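Local coordinates for protein folylpolyglutamate synthase/dihydrofolate synthase (Thermotoga maritima, PDB 1O5Z) that probably adds L-glutamate to dihydropteroate and to tetrahydrofolyl-polyglutamates at the expense of ATP, working as a magnesium-dependent ligase of folate biosynthesis, at residues R20-K25 with P130-V135; T91-I96 with N437-L442. All blocks are in the same frame, centred on the assembly; numbering follows the deposited sequence.

Contact 1: R20-K25 with P130-V135; sequences RYLYHK and PSFFEV
Lys25 reaches across to the start of helix 132-146 and meets it with nearly the whole length of its side chain. Its CB packs near the backbone N of Phe132 and, 4.0 Å away, against Phe132 CB. The chain then bends at chi2 (-80°), which turns CD off the line of the first carbons; CG still lies over the N and CA of Phe132, while CD and CE both approach Pro130 O. CE also meets Val135 CG2, the two side chains crossing at about a right angle. At the tip, Lys25 NZ donates to Pro130 O at 2.9 Å, lying in the carbonyl plane with a C=O...N angle of 153°. The ammonium group forms a salt bridge with Asp123 as well and a weak hydrogen bond to Tyr21 OH, and Asp123 also binds that hydroxyl, so the ammonium has a carboxylate, a carbonyl and, weakly, a phenol as partners.

Phe132 fills the other part of the interface. Its ring has an edge toward Leu22: Leu22 CB lies in the ring plane, 3.7 Å from Phe132 CE1, and Leu22 O is 3.4 Å from Phe132 CD1. The Tyr23 side chain runs beside it in the same direction, the two ring planes inclined at 34°. Deeper in, Leu22 CD2 presses on Val135 CG1 at 3.4 Å, a tight fit for two methyl groups.

Ser131 and Glu134 form a capping box: Glu134 N donates to Ser131 OG and Ser131 N to Glu134 OE1, which also pairs with Arg37. The contact thus sets the last part of helix 12-23, with Lys25, against the capped N-terminus of helix 132-146, with Leu119 of helix 105-122 touching Tyr21, Pro130 and Val135.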
ATOM      1  N   ARG A  20     -15.208 -14.288   6.467  1.00 51.62           N
ATOM      2  CA  ARG A  20     -16.347 -13.914   7.303  1.00 53.50           C
ATOM      3  C   ARG A  20     -15.968 -13.757   8.789  1.00 53.89           C
ATOM      4  O   ARG A  20     -16.386 -12.798   9.417  1.00 54.47           O
ATOM      5  CB  ARG A  20     -17.496 -14.880   7.104  1.00 53.46           C
ATOM      6  CG  ARG A  20     -18.005 -14.823   5.672  1.00 54.48           C
ATOM      7  CD  ARG A  20     -19.324 -15.507   5.466  1.00 55.06           C
ATOM      8  NE  ARG A  20     -19.637 -15.691   4.047  1.00 55.84           N
ATOM      9  CZ  ARG A  20     -19.351 -16.774   3.331  1.00 56.82           C
ATOM     10  NH1 ARG A  20     -18.746 -17.808   3.875  1.00 57.78           N
ATOM     11  NH2 ARG A  20     -19.689 -16.835   2.046  1.00 57.78           N
ATOM     12  N   TYR A  21     -15.177 -14.683   9.336  1.00 55.00           N
ATOM     13  CA  TYR A  21     -14.734 -14.597  10.732  1.00 54.82           C
ATOM     14  C   TYR A  21     -13.879 -13.330  10.870  1.00 54.96           C
ATOM     15  O   TYR A  21     -14.084 -12.541  11.776  1.00 55.12           O
ATOM     16  CB  TYR A  21     -13.981 -15.891  11.233  1.00 56.17           C
ATOM     17  CG  TYR A  21     -13.113 -15.653  12.492  1.00 56.35           C
ATOM     18  CD1 TYR A  21     -11.836 -15.062  12.380  1.00 57.74           C
ATOM     19  CD2 TYR A  21     -13.592 -15.954  13.790  1.00 57.74           C
ATOM     20  CE1 TYR A  21     -11.060 -14.765  13.497  1.00 57.37           C
ATOM     21  CE2 TYR A  21     -12.805 -15.689  14.945  1.00 56.98           C
ATOM     22  CZ  TYR A  21     -11.525 -15.081  14.786  1.00 59.84           C
ATOM     23  OH  TYR A  21     -10.700 -14.768  15.888  1.00 58.16           O
ATOM     24  N   LEU A  22     -12.921 -13.106   9.990  1.00 54.44           N
ATOM     25  CA  LEU A  22     -12.132 -11.899  10.116  1.00 55.23           C
ATOM     26  C   LEU A  22     -12.976 -10.589  10.051  1.00 55.54           C
ATOM     27  O   LEU A  22     -12.784  -9.642  10.839  1.00 53.93           O
ATOM     28  CB  LEU A  22     -11.021 -11.887   9.048  1.00 55.47           C
ATOM     29  CG  LEU A  22      -9.900 -12.916   9.231  1.00 56.61           C
ATOM     30  CD1 LEU A  22      -8.951 -12.895   8.046  1.00 57.66           C
ATOM     31  CD2 LEU A  22      -9.144 -12.606  10.508  1.00 57.25           C
ATOM     32  N   TYR A  23     -13.901 -10.545   9.102  1.00 56.65           N
ATOM     33  CA  TYR A  23     -14.626  -9.331   8.850  1.00 58.36           C
ATOM     34  C   TYR A  23     -15.828  -9.166   9.791  1.00 60.14           C
ATOM     35  O   TYR A  23     -16.463  -8.143   9.772  1.00 60.15           O
ATOM     36  CB  TYR A  23     -15.072  -9.287   7.391  1.00 58.21           C
ATOM     37  CG  TYR A  23     -13.963  -9.307   6.349  1.00 57.44           C
ATOM     38  CD1 TYR A  23     -14.166  -9.909   5.126  1.00 58.28           C
ATOM     39  CD2 TYR A  23     -12.747  -8.689   6.559  1.00 58.51           C
ATOM     40  CE1 TYR A  23     -13.180  -9.904   4.149  1.00 58.78           C
ATOM     41  CE2 TYR A  23     -11.743  -8.695   5.583  1.00 57.18           C
ATOM     42  CZ  TYR A  23     -11.965  -9.313   4.404  1.00 57.46           C
ATOM     43  OH  TYR A  23     -11.012  -9.339   3.442  1.00 58.23           O
ATOM     44  N   HIS A  24     -16.137 -10.160  10.617  1.00 62.28           N
ATOM     45  CA  HIS A  24     -17.053  -9.947  11.750  1.00 64.48           C
ATOM     46  C   HIS A  24     -16.389  -9.071  12.863  1.00 64.69           C
ATOM     47  O   HIS A  24     -17.100  -8.574  13.741  1.00 66.43           O
ATOM     48  CB  HIS A  24     -17.597 -11.293  12.351  1.00 64.90           C
ATOM     49  CG  HIS A  24     -16.768 -11.843  13.503  1.00 67.82           C
ATOM     50  ND1 HIS A  24     -15.394 -12.023  13.438  1.00 68.98           N
ATOM     51  CD2 HIS A  24     -17.127 -12.259  14.744  1.00 69.54           C
ATOM     52  CE1 HIS A  24     -14.945 -12.507  14.583  1.00 66.83           C
ATOM     53  NE2 HIS A  24     -15.974 -12.656  15.394  1.00 69.07           N
ATOM     54  N   LYS A  25     -15.066  -8.891  12.854  1.00 64.54           N
ATOM     55  CA  LYS A  25     -14.372  -8.216  13.986  1.00 64.42           C
ATOM     56  C   LYS A  25     -14.750  -6.709  14.106  1.00 65.57           C
ATOM     57  O   LYS A  25     -14.564  -5.891  13.164  1.00 66.38           O
ATOM     58  CB  LYS A  25     -12.834  -8.405  13.896  1.00 63.66           C
ATOM     59  CG  LYS A  25     -12.296  -9.887  13.962  1.00 61.62           C
ATOM     60  CD  LYS A  25     -12.231 -10.404  15.418  1.00 61.04           C
ATOM     61  CE  LYS A  25     -11.417 -11.691  15.649  1.00 59.31           C
ATOM     62  NZ  LYS A  25     -11.107 -11.889  17.118  1.00 56.97           N
ATOM     63  N   PRO A 130      -8.227 -10.482  19.893  1.00 42.09           N
ATOM     64  CA  PRO A 130      -7.466  -9.683  18.936  1.00 41.97           C
ATOM     65  C   PRO A 130      -8.370  -9.040  17.873  1.00 42.34           C
ATOM     66  O   PRO A 130      -9.404  -9.581  17.531  1.00 42.21           O
ATOM     67  CB  PRO A 130      -6.480 -10.698  18.361  1.00 41.89           C
ATOM     68  CG  PRO A 130      -7.151 -11.954  18.432  1.00 40.24           C
ATOM     69  CD  PRO A 130      -8.005 -11.921  19.644  1.00 42.13           C
ATOM     70  N   SER A 131      -7.984  -7.870  17.389  1.00 43.53           N
ATOM     71  CA  SER A 131      -8.744  -7.142  16.370  1.00 43.71           C
ATOM     72  C   SER A 131      -8.523  -7.819  15.025  1.00 44.68           C
ATOM     73  O   SER A 131      -7.677  -8.693  14.897  1.00 45.51           O
ATOM     74  CB  SER A 131      -8.271  -5.682  16.294  1.00 43.76           C
ATOM     75  OG  SER A 131      -6.920  -5.599  15.830  1.00 42.08           O
ATOM     76  N   PHE A 132      -9.250  -7.391  14.009  1.00 45.58           N
ATOM     77  CA  PHE A 132      -9.005  -7.856  12.654  1.00 45.80           C
ATOM     78  C   PHE A 132      -7.538  -7.812  12.282  1.00 45.57           C
ATOM     79  O   PHE A 132      -6.920  -8.811  11.836  1.00 44.70           O
ATOM     80  CB  PHE A 132      -9.803  -6.969  11.676  1.00 46.70           C
ATOM     81  CG  PHE A 132      -9.450  -7.186  10.250  1.00 47.35           C
ATOM     82  CD1 PHE A 132      -9.891  -8.330   9.582  1.00 46.89           C
ATOM     83  CD2 PHE A 132      -8.629  -6.263   9.562  1.00 48.82           C
ATOM     84  CE1 PHE A 132      -9.535  -8.543   8.250  1.00 48.56           C
ATOM     85  CE2 PHE A 132      -8.286  -6.489   8.245  1.00 49.33           C
ATOM     86  CZ  PHE A 132      -8.748  -7.626   7.590  1.00 47.89           C
ATOM     87  N   PHE A 133      -6.975  -6.626  12.421  1.00 45.95           N
ATOM     88  CA  PHE A 133      -5.588  -6.387  11.987  1.00 45.07           C
ATOM     89  C   PHE A 133      -4.592  -7.173  12.820  1.00 44.84           C
ATOM     90  O   PHE A 133      -3.584  -7.657  12.340  1.00 46.27           O
ATOM     91  CB  PHE A 133      -5.252  -4.891  12.037  1.00 44.95           C
ATOM     92  CG  PHE A 133      -3.943  -4.564  11.364  1.00 46.52           C
ATOM     93  CD1 PHE A 133      -3.796  -4.741   9.994  1.00 45.11           C
ATOM     94  CD2 PHE A 133      -2.845  -4.164  12.101  1.00 46.11           C
ATOM     95  CE1 PHE A 133      -2.583  -4.473   9.380  1.00 47.42           C
ATOM     96  CE2 PHE A 133      -1.618  -3.929  11.489  1.00 46.84           C
ATOM     97  CZ  PHE A 133      -1.487  -4.078  10.142  1.00 45.44           C
ATOM     98  N   GLU A 134      -4.871  -7.306  14.096  1.00 44.98           N
ATOM     99  CA  GLU A 134      -4.056  -8.140  14.936  1.00 44.53           C
ATOM    100  C   GLU A 134      -4.052  -9.560  14.439  1.00 43.94           C
ATOM    101  O   GLU A 134      -2.999 -10.176  14.320  1.00 43.99           O
ATOM    102  CB  GLU A 134      -4.537  -8.053  16.383  1.00 45.16           C
ATOM    103  CG  GLU A 134      -4.155  -6.667  16.940  1.00 44.60           C
ATOM    104  CD  GLU A 134      -4.760  -6.337  18.270  1.00 44.98           C
ATOM    105  OE1 GLU A 134      -5.621  -7.115  18.799  1.00 42.08           O
ATOM    106  OE2 GLU A 134      -4.376  -5.256  18.755  1.00 45.10           O
ATOM    107  N   VAL A 135      -5.230 -10.090  14.126  1.00 43.12           N
ATOM    108  CA  VAL A 135      -5.297 -11.482  13.669  1.00 42.01           C
ATOM    109  C   VAL A 135      -4.539 -11.673  12.332  1.00 42.79           C
ATOM    110  O   VAL A 135      -3.752 -12.585  12.170  1.00 40.52           O
ATOM    111  CB  VAL A 135      -6.739 -11.938  13.537  1.00 41.54           C
ATOM    112  CG1 VAL A 135      -6.785 -13.348  12.909  1.00 42.20           C
ATOM    113  CG2 VAL A 135      -7.360 -12.002  14.886  1.00 40.00           C
TER

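Contact 2: T91-I96 with N437-L442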
ATOM      1  N   THR A  91      -8.032  -8.467  -3.597  1.00 42.28           N
ATOM      2  CA  THR A  91      -8.167  -9.657  -2.808  1.00 42.14           C
ATOM      3  C   THR A  91      -7.399  -9.536  -1.539  1.00 42.49           C
ATOM      4  O   THR A  91      -6.315  -9.002  -1.500  1.00 44.72           O
ATOM      5  CB  THR A  91      -7.722 -10.927  -3.556  1.00 42.39           C
ATOM      6  OG1 THR A  91      -7.709 -12.007  -2.611  1.00 38.73           O
ATOM      7  CG2 THR A  91      -6.273 -10.819  -4.030  1.00 41.48           C
ATOM      8  N   PHE A  92      -7.995 -10.060  -0.482  1.00 43.02           N
ATOM      9  CA  PHE A  92      -7.375 -10.162   0.819  1.00 42.36           C
ATOM     10  C   PHE A  92      -5.965 -10.736   0.757  1.00 42.32           C
ATOM     11  O   PHE A  92      -5.104 -10.377   1.552  1.00 41.56           O
ATOM     12  CB  PHE A  92      -8.276 -11.024   1.701  1.00 42.51           C
ATOM     13  CG  PHE A  92      -7.678 -11.367   2.996  1.00 41.25           C
ATOM     14  CD1 PHE A  92      -7.913 -10.566   4.122  1.00 43.16           C
ATOM     15  CD2 PHE A  92      -6.873 -12.484   3.107  1.00 42.45           C
ATOM     16  CE1 PHE A  92      -7.353 -10.894   5.374  1.00 41.55           C
ATOM     17  CE2 PHE A  92      -6.306 -12.826   4.318  1.00 43.15           C
ATOM     18  CZ  PHE A  92      -6.553 -12.028   5.470  1.00 43.21           C
ATOM     19  N   ARG A  93      -5.728 -11.622  -0.195  1.00 42.15           N
ATOM     20  CA  ARG A  93      -4.451 -12.303  -0.293  1.00 43.29           C
ATOM     21  C   ARG A  93      -3.224 -11.418  -0.722  1.00 43.41           C
ATOM     22  O   ARG A  93      -2.044 -11.826  -0.538  1.00 43.53           O
ATOM     23  CB  ARG A  93      -4.644 -13.555  -1.148  1.00 42.45           C
ATOM     24  CG  ARG A  93      -5.633 -14.520  -0.496  1.00 45.05           C
ATOM     25  CD  ARG A  93      -6.399 -15.361  -1.491  1.00 51.71           C
ATOM     26  NE  ARG A  93      -5.392 -15.740  -2.450  1.00 56.04           N
ATOM     27  CZ  ARG A  93      -5.330 -15.412  -3.703  1.00 54.41           C
ATOM     28  NH1 ARG A  93      -6.335 -14.829  -4.313  1.00 55.25           N
ATOM     29  NH2 ARG A  93      -4.247 -15.770  -4.359  1.00 56.62           N
ATOM     30  N   GLU A  94      -3.497 -10.217  -1.247  1.00 42.96           N
ATOM     31  CA  GLU A  94      -2.450  -9.192  -1.418  1.00 43.68           C
ATOM     32  C   GLU A  94      -1.669  -8.855  -0.129  1.00 43.69           C
ATOM     33  O   GLU A  94      -0.528  -8.343  -0.164  1.00 42.94           O
ATOM     34  CB  GLU A  94      -3.096  -7.869  -1.889  1.00 44.33           C
ATOM     35  CG  GLU A  94      -3.658  -7.876  -3.285  1.00 44.53           C
ATOM     36  CD  GLU A  94      -4.606  -6.719  -3.541  1.00 45.16           C
ATOM     37  OE1 GLU A  94      -4.448  -5.646  -2.909  1.00 44.43           O
ATOM     38  OE2 GLU A  94      -5.532  -6.892  -4.364  1.00 41.81           O
ATOM     39  N   ARG A  95      -2.303  -9.102   1.014  1.00 43.69           N
ATOM     40  CA  ARG A  95      -1.768  -8.667   2.301  1.00 44.20           C
ATOM     41  C   ARG A  95      -0.586  -9.491   2.729  1.00 44.34           C
ATOM     42  O   ARG A  95       0.214  -9.019   3.478  1.00 44.25           O
ATOM     43  CB  ARG A  95      -2.852  -8.727   3.408  1.00 43.85           C
ATOM     44  CG  ARG A  95      -3.983  -7.757   3.246  1.00 42.66           C
ATOM     45  CD  ARG A  95      -5.140  -8.047   4.106  1.00 45.48           C
ATOM     46  NE  ARG A  95      -6.205  -7.086   3.882  1.00 47.99           N
ATOM     47  CZ  ARG A  95      -6.423  -5.994   4.626  1.00 49.70           C
ATOM     48  NH1 ARG A  95      -7.431  -5.187   4.298  1.00 46.22           N
ATOM     49  NH2 ARG A  95      -5.677  -5.714   5.709  1.00 51.05           N
ATOM     50  N   ILE A  96      -0.511 -10.742   2.265  1.00 45.81           N
ATOM     51  CA  ILE A  96       0.528 -11.698   2.715  1.00 45.92           C
ATOM     52  C   ILE A  96       1.131 -12.424   1.517  1.00 45.27           C
ATOM     53  O   ILE A  96       0.436 -13.072   0.762  1.00 44.55           O
ATOM     54  CB  ILE A  96      -0.083 -12.723   3.679  1.00 45.97           C
ATOM     55  CG1 ILE A  96      -0.853 -12.010   4.802  1.00 46.43           C
ATOM     56  CG2 ILE A  96       0.976 -13.588   4.269  1.00 46.10           C
ATOM     57  CD1 ILE A  96      -1.564 -12.965   5.712  1.00 47.57           C
ATOM     58  N   ASN A 437     -13.740 -12.043  -8.232  1.00 43.90           N
ATOM     59  CA  ASN A 437     -13.716 -13.063  -7.223  1.00 43.73           C
ATOM     60  C   ASN A 437     -14.900 -12.889  -6.242  1.00 43.23           C
ATOM     61  O   ASN A 437     -15.547 -11.835  -6.162  1.00 41.76           O
ATOM     62  CB  ASN A 437     -12.319 -13.139  -6.566  1.00 44.27           C
ATOM     63  CG  ASN A 437     -12.120 -12.163  -5.405  1.00 47.49           C
ATOM     64  OD1 ASN A 437     -12.570 -12.472  -4.309  1.00 53.81           O
ATOM     65  ND2 ASN A 437     -11.315 -11.089  -5.583  1.00 44.60           N
ATOM     66  N   GLU A 438     -15.199 -13.957  -5.536  1.00 43.42           N
ATOM     67  CA  GLU A 438     -16.352 -14.005  -4.651  1.00 44.89           C
ATOM     68  C   GLU A 438     -16.206 -13.176  -3.376  1.00 44.94           C
ATOM     69  O   GLU A 438     -17.175 -13.025  -2.630  1.00 44.90           O
ATOM     70  CB  GLU A 438     -16.593 -15.452  -4.230  1.00 44.17           C
ATOM     71  CG  GLU A 438     -17.895 -16.029  -4.696  1.00 47.38           C
ATOM     72  CD  GLU A 438     -17.945 -17.515  -4.454  1.00 48.39           C
ATOM     73  OE1 GLU A 438     -17.082 -18.213  -5.041  1.00 53.73           O
ATOM     74  OE2 GLU A 438     -18.813 -17.975  -3.664  1.00 55.21           O
ATOM     75  N   GLU A 439     -14.992 -12.741  -3.066  1.00 45.55           N
ATOM     76  CA  GLU A 439     -14.734 -11.822  -1.938  1.00 46.19           C
ATOM     77  C   GLU A 439     -15.558 -10.541  -2.080  1.00 48.03           C
ATOM     78  O   GLU A 439     -16.012  -9.965  -1.074  1.00 47.69           O
ATOM     79  CB  GLU A 439     -13.254 -11.426  -1.854  1.00 45.51           C
ATOM     80  CG  GLU A 439     -12.294 -12.537  -1.471  1.00 44.81           C
ATOM     81  CD  GLU A 439     -10.835 -12.051  -1.355  1.00 44.52           C
ATOM     82  OE1 GLU A 439      -9.913 -12.827  -1.726  1.00 41.64           O
ATOM     83  OE2 GLU A 439     -10.609 -10.924  -0.858  1.00 36.81           O
ATOM     84  N   TRP A 440     -15.751 -10.107  -3.326  1.00 50.13           N
ATOM     85  CA  TRP A 440     -16.647  -9.002  -3.606  1.00 52.35           C
ATOM     86  C   TRP A 440     -18.087  -9.256  -3.156  1.00 53.81           C
ATOM     87  O   TRP A 440     -18.791  -8.300  -2.844  1.00 55.12           O
ATOM     88  CB  TRP A 440     -16.595  -8.644  -5.061  1.00 51.89           C
ATOM     89  CG  TRP A 440     -15.280  -8.152  -5.411  1.00 51.37           C
ATOM     90  CD1 TRP A 440     -14.254  -8.888  -5.890  1.00 51.83           C
ATOM     91  CD2 TRP A 440     -14.794  -6.821  -5.263  1.00 50.64           C
ATOM     92  NE1 TRP A 440     -13.148  -8.101  -6.070  1.00 51.93           N
ATOM     93  CE2 TRP A 440     -13.441  -6.823  -5.692  1.00 51.12           C
ATOM     94  CE3 TRP A 440     -15.354  -5.620  -4.816  1.00 51.31           C
ATOM     95  CZ2 TRP A 440     -12.633  -5.686  -5.684  1.00 49.78           C
ATOM     96  CZ3 TRP A 440     -14.543  -4.466  -4.814  1.00 52.41           C
ATOM     97  CH2 TRP A 440     -13.190  -4.520  -5.247  1.00 51.85           C
ATOM     98  N   LYS A 441     -18.520 -10.511  -3.069  1.00 54.92           N
ATOM     99  CA  LYS A 441     -19.862 -10.816  -2.540  1.00 56.23           C
ATOM    100  C   LYS A 441     -19.946 -10.821  -0.990  1.00 57.19           C
ATOM    101  O   LYS A 441     -21.023 -10.655  -0.429  1.00 57.80           O
ATOM    102  CB  LYS A 441     -20.372 -12.158  -3.091  1.00 56.48           C
ATOM    103  CG  LYS A 441     -20.643 -12.182  -4.596  1.00 58.92           C
ATOM    104  CD  LYS A 441     -22.041 -11.608  -4.946  1.00 62.72           C
ATOM    105  CE  LYS A 441     -22.874 -12.554  -5.854  1.00 64.48           C
ATOM    106  NZ  LYS A 441     -24.298 -12.749  -5.361  1.00 65.03           N
ATOM    107  N   LEU A 442     -18.813 -11.036  -0.312  1.00 58.34           N
ATOM    108  CA  LEU A 442     -18.721 -11.038   1.171  1.00 58.36           C
ATOM    109  C   LEU A 442     -19.182  -9.719   1.804  1.00 58.97           C
ATOM    110  O   LEU A 442     -19.019  -8.658   1.196  1.00 59.38           O
ATOM    111  CB  LEU A 442     -17.273 -11.294   1.636  1.00 58.50           C
ATOM    112  CG  LEU A 442     -16.736 -12.716   1.545  1.00 57.43           C
ATOM    113  CD1 LEU A 442     -15.228 -12.709   1.621  1.00 58.18           C
ATOM    114  CD2 LEU A 442     -17.305 -13.556   2.638  1.00 57.74           C
ATOM    115  OXT LEU A 442     -19.692  -9.700   2.935  1.00 58.90           O
TER
HETATM  116  O   HOH W   1      -9.459 -14.925  -3.232  1.00 47.68           O
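With CG anti to its own carbonyl carbon (chi1 -68°) and CD anti to CA (chi2 -178°), Glu439 extends toward Thr91, whose OG1 stands anti to the backbone N (chi1 171°). The carboxylate grips the turn with both oxygens. Glu439 OE2 takes the N-H of Phe92 on its syn lone pair, an almost straight bond of 2.8 Å, and Glu439 OE1 accepts from Thr91 OG1 at 2.5 Å, on the syn side but somewhat out of plane. Thr91 OG1 in turn receives Arg93 N at 3.1 Å, closing an ST turn at the head of the 3-10 segment 92-95. Glu439 OE1 is also hydrogen-bonded to Tyr15 OH and lies 2.6 Å from the O of a water that is weakly bonded to Arg93 NH1. An alanine in place of Glu439 would probably leave Phe92 N and Thr91 OG1 without their shared acceptor and loosen the tail from this turn. Asn437 ND2 adds a bond to Ser90 O. The contact ties the C-terminal tail beyond helix 421-433 to the loop between strands 81-84 and 96-98, with Tyr102 of strand 101-102 touching Thr91 and Tyr15 of helix 12-23 touching Arg93.

In the fold
The centres of the two contacts lie about 14 Å apart, on the same side of the chain's centre, and they touch directly. Leu22 and Tyr23 pack on Phe92, Phe132 on Arg95, and Arg20 on Leu442, so helix 12-23 borders both. In chain order the segments alternate: 20-25, 91-96, 130-135, 437-442. Segments 91-96 and 130-135 belong to the Mur ligase middle domain, the former ending on the first residue of strand 96-98, next to the outermost strand 101-102 of the eight-stranded sheet. The tail 437-442 follows helix 421-433, the last of the chain. Residues from both ends of the chain therefore converge on the middle-domain region, joining distant parts of this monomeric enzyme.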